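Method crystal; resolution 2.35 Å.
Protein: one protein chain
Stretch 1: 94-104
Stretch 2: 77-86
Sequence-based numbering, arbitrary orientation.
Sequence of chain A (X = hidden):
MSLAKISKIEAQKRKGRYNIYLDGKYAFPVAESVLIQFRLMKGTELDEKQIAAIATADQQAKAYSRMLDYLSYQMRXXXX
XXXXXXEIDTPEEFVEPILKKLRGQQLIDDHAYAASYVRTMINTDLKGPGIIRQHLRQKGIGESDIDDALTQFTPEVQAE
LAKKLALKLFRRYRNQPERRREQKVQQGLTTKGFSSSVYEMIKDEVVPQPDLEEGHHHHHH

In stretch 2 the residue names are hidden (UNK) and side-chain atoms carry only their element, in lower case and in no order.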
# COMPACT_ATOMS: atom_id res chain seq x y z
N PHE A 94 -7.02 -15.90 3.01
CA PHE A 94 -7.42 -15.05 1.88
C PHE A 94 -6.41 -13.95 1.56
O PHE A 94 -6.38 -13.43 0.44
CB PHE A 94 -8.77 -14.34 2.13
CG PHE A 94 -9.93 -15.25 2.35
CD1 PHE A 94 -9.88 -16.58 1.94
CD2 PHE A 94 -11.10 -14.77 2.93
CE1 PHE A 94 -10.98 -17.41 2.10
CE2 PHE A 94 -12.20 -15.60 3.09
CZ PHE A 94 -12.14 -16.92 2.67
N VAL A 95 -5.60 -13.59 2.55
CA VAL A 95 -4.61 -12.52 2.40
C VAL A 95 -3.72 -12.66 1.17
O VAL A 95 -3.79 -11.84 0.24
CB VAL A 95 -3.70 -12.41 3.65
CG1 VAL A 95 -2.70 -11.28 3.46
CG2 VAL A 95 -4.53 -12.18 4.89
N GLU A 96 -2.88 -13.69 1.17
CA GLU A 96 -1.95 -13.92 0.07
C GLU A 96 -2.63 -14.03 -1.30
O GLU A 96 -2.12 -13.48 -2.27
CB GLU A 96 -1.11 -15.18 0.36
CG GLU A 96 0.19 -15.28 -0.44
CD GLU A 96 1.09 -14.05 -0.29
OE1 GLU A 96 1.42 -13.67 0.86
OE2 GLU A 96 1.46 -13.46 -1.33
N PRO A 97 -3.78 -14.74 -1.40
CA PRO A 97 -4.47 -14.86 -2.69
C PRO A 97 -4.94 -13.49 -3.21
O PRO A 97 -4.80 -13.18 -4.38
CB PRO A 97 -5.64 -15.80 -2.39
CG PRO A 97 -5.08 -16.67 -1.31
CD PRO A 97 -4.37 -15.67 -0.42
N ILE A 98 -5.51 -12.68 -2.32
CA ILE A 98 -5.99 -11.35 -2.68
C ILE A 98 -4.83 -10.44 -3.06
O ILE A 98 -4.92 -9.69 -4.03
CB ILE A 98 -6.84 -10.73 -1.51
CG1 ILE A 98 -8.21 -11.41 -1.48
CG2 ILE A 98 -6.98 -9.21 -1.67
CD1 ILE A 98 -9.11 -10.93 -0.36
N LEU A 99 -3.73 -10.50 -2.30
CA LEU A 99 -2.56 -9.68 -2.62
C LEU A 99 -2.07 -10.06 -4.00
O LEU A 99 -1.70 -9.20 -4.80
CB LEU A 99 -1.41 -9.90 -1.63
CG LEU A 99 -1.51 -9.36 -0.21
CD1 LEU A 99 -0.19 -9.63 0.52
CD2 LEU A 99 -1.80 -7.87 -0.22
N LYS A 100 -2.07 -11.36 -4.26
CA LYS A 100 -1.64 -11.91 -5.55
C LYS A 100 -2.59 -11.45 -6.64
O LYS A 100 -2.15 -11.03 -7.71
CB LYS A 100 -1.63 -13.43 -5.50
CG LYS A 100 -1.12 -14.07 -6.78
CD LYS A 100 -1.22 -15.59 -6.71
CE LYS A 100 -0.72 -16.24 -8.00
NZ LYS A 100 -0.85 -17.72 -7.93
N LYS A 101 -3.89 -11.56 -6.39
CA LYS A 101 -4.87 -11.15 -7.38
C LYS A 101 -4.80 -9.65 -7.66
O LYS A 101 -4.89 -9.23 -8.82
CB LYS A 101 -6.30 -11.52 -6.94
CG LYS A 101 -7.35 -10.99 -7.91
CD LYS A 101 -8.73 -11.63 -7.74
CE LYS A 101 -9.66 -11.15 -8.87
NZ LYS A 101 -11.04 -11.75 -8.82
N LEU A 102 -4.64 -8.84 -6.62
CA LEU A 102 -4.55 -7.40 -6.80
C LEU A 102 -3.26 -7.07 -7.53
O LEU A 102 -3.21 -6.18 -8.38
CB LEU A 102 -4.56 -6.69 -5.45
CG LEU A 102 -5.90 -6.58 -4.72
CD1 LEU A 102 -5.65 -6.16 -3.28
CD2 LEU A 102 -6.81 -5.58 -5.45
N ARG A 103 -2.20 -7.79 -7.18
CA ARG A 103 -0.89 -7.60 -7.78
C ARG A 103 -0.97 -7.94 -9.27
O ARG A 103 -0.47 -7.20 -10.12
CB ARG A 103 0.12 -8.50 -7.07
CG ARG A 103 1.55 -8.00 -7.10
CD ARG A 103 2.46 -8.99 -6.39
NE ARG A 103 2.40 -8.90 -4.93
CZ ARG A 103 2.37 -9.95 -4.12
NH1 ARG A 103 2.39 -11.18 -4.63
NH2 ARG A 103 2.35 -9.78 -2.80
N GLY A 104 -1.62 -9.06 -9.57
CA GLY A 104 -1.79 -9.47 -10.96
C GLY A 104 -2.53 -8.44 -11.79
O GLY A 104 -2.25 -8.28 -12.98
N UNK A 77 0.37 0.98 -0.28
CA UNK A 77 1.49 0.04 -0.39
C UNK A 77 0.87 -1.33 -0.15
O UNK A 77 -0.31 -1.44 0.19
c UNK A 77 2.54 0.23 0.73
c UNK A 77 3.20 1.59 0.66
o UNK A 77 1.89 0.07 2.00
N UNK A 78 1.67 -2.37 -0.31
CA UNK A 78 1.20 -3.72 -0.09
C UNK A 78 0.88 -3.87 1.40
O UNK A 78 -0.15 -4.43 1.78
c UNK A 78 3.07 -7.12 -0.50
o UNK A 78 3.79 -7.66 0.37
o UNK A 78 3.19 -7.33 -1.74
c UNK A 78 2.27 -4.72 -0.51
c UNK A 78 2.01 -6.14 -0.04
N UNK A 79 1.77 -3.35 2.24
CA UNK A 79 1.56 -3.45 3.68
C UNK A 79 0.32 -2.68 4.12
O UNK A 79 -0.20 -2.93 5.20
c UNK A 79 2.79 -2.96 4.44
o UNK A 79 3.00 -1.57 4.26
N UNK A 80 -0.15 -1.74 3.30
CA UNK A 80 -1.37 -1.01 3.65
C UNK A 80 -2.55 -1.94 3.40
O UNK A 80 -3.50 -1.99 4.17
c UNK A 80 -0.63 1.39 3.22
o UNK A 80 -0.21 1.44 4.40
c UNK A 80 -1.55 0.26 2.80
o UNK A 80 -0.34 2.25 2.35
N UNK A 81 -2.47 -2.68 2.30
CA UNK A 81 -3.52 -3.63 1.94
C UNK A 81 -3.62 -4.76 2.96
O UNK A 81 -4.71 -5.13 3.37
c UNK A 81 -3.21 -3.10 -0.48
c UNK A 81 -4.46 -2.26 -0.56
c UNK A 81 -3.26 -4.22 0.56
c UNK A 81 -4.33 -5.25 0.22
N UNK A 82 -2.46 -5.30 3.35
CA UNK A 82 -2.37 -6.38 4.34
C UNK A 82 -2.93 -5.89 5.67
O UNK A 82 -3.73 -6.56 6.31
c UNK A 82 -0.76 -7.68 5.78
c UNK A 82 -0.36 -7.51 3.33
c UNK A 82 -0.89 -6.79 4.57
N UNK A 83 -2.49 -4.70 6.07
CA UNK A 83 -2.94 -4.09 7.31
C UNK A 83 -4.44 -3.84 7.25
O UNK A 83 -5.14 -3.94 8.26
c UNK A 83 -2.35 -2.15 8.87
c UNK A 83 -1.27 -1.10 9.11
n UNK A 83 -1.55 -1.45 11.57
c UNK A 83 -1.48 -0.43 10.46
c UNK A 83 -2.17 -2.79 7.51
N UNK A 84 -4.94 -3.55 6.05
CA UNK A 84 -6.36 -3.28 5.84
C UNK A 84 -7.20 -4.56 5.89
O UNK A 84 -8.30 -4.56 6.43
n UNK A 84 -11.31 -0.85 4.77
c UNK A 84 -8.98 -1.86 4.57
c UNK A 84 -6.56 -2.60 4.49
c UNK A 84 -7.54 -1.45 4.52
c UNK A 84 -9.85 -0.60 4.77
N UNK A 85 -6.69 -5.64 5.30
CA UNK A 85 -7.42 -6.89 5.29
C UNK A 85 -7.48 -7.41 6.71
O UNK A 85 -8.48 -7.98 7.14
c UNK A 85 -6.91 -7.60 2.90
c UNK A 85 -6.73 -7.91 4.39
c UNK A 85 -5.96 -8.45 2.08
c UNK A 85 -8.37 -7.83 2.50
N UNK A 86 -6.38 -7.21 7.44
CA UNK A 86 -6.32 -7.62 8.84
C UNK A 86 -7.32 -6.78 9.64
O UNK A 86 -8.04 -7.30 10.49
n UNK A 86 -0.45 -9.49 8.66
c UNK A 86 -3.87 -8.42 8.87
c UNK A 86 -1.70 -9.58 9.49
c UNK A 86 -4.90 -7.42 9.39
c UNK A 86 -2.52 -8.27 9.57

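Position 77 carries one side-chain carbon bearing an oxygen and a second carbon, and it lies out of reach of stretch 1. This beta-branched hydroxyl residue is Thr 77, at the N-cap position of the helix.

Position 78 has three side-chain carbons in a row, the third bearing two oxygens, and one of these oxygens lies 2.8 Å from NH2 of Arg 103. A carboxylate carried by two methylene carbons identifies Glu 78. Its OE1 accepts a hydrogen bond from Arg 103 NH2, at the edge of the guanidinium and near its plane, within a salt bridge, while its CG lies 4.2 Å from Leu 99 CD1.

At position 79 a single carbon ends in one oxygen and points away from stretch 1: Ser 79. Its OG accepts a hydrogen bond of 3.0 Å from Thr 77 OG1.

Position 80 shows two carbons, the second with two oxygens, again out of reach. This shorter acid is Asp 80, whose OD2 accepts a hydrogen bond from Thr 77 N at 3.0 Å, tying the side chain back to the start of the helix.

Four carbons at position 81 fork at the first, one arm being two carbons long; the short arm approaches Leu 99 and Leu 102. The residue is Ile 81, with CG2 3.7 Å from Leu 99 CD2 and 3.8 Å from Leu 102 CD1.

Position 82 has three carbons forked at the first, packed against Val 95 and Leu 99. It is Val 82, whose CG2 lies 3.5 Å from Leu 99 CD1 and 4.4 Å from Val 95 CG1.

Positions 83 and 84 each hold four carbons in a row ending in nitrogen, and neither reaches stretch 1; they are Lys 83 and Lys 84.

Position 85 also has four carbons, but forked at the second, directed toward Val 95 and Ile 98. This is Leu 85, with CD1 4.0 Å from Ile 98 CG2 and 4.3 Å from Val 95 CA.

The unbranched chain at position 86, four carbons and a terminal nitrogen, identifies Lys 86, whose nearest side-chain approach to stretch 1, CG to Val 95 CG2, is 5.5 Å.

The helices run at 140° to each other, with a closest axial approach of 10.5 Å. Their opposed course brings Leu 85 to Val 95 and Ile 98, and Glu 78 to Leu 99 and Arg 103. Between these ends, Leu 99 packs against Ile 81 and Val 82. The contact is thus mainly apolar, burying 389 Å² in total, with the salt bridge at its partly exposed margin.

Stretch 2 (77-86) TESDIVKKLK
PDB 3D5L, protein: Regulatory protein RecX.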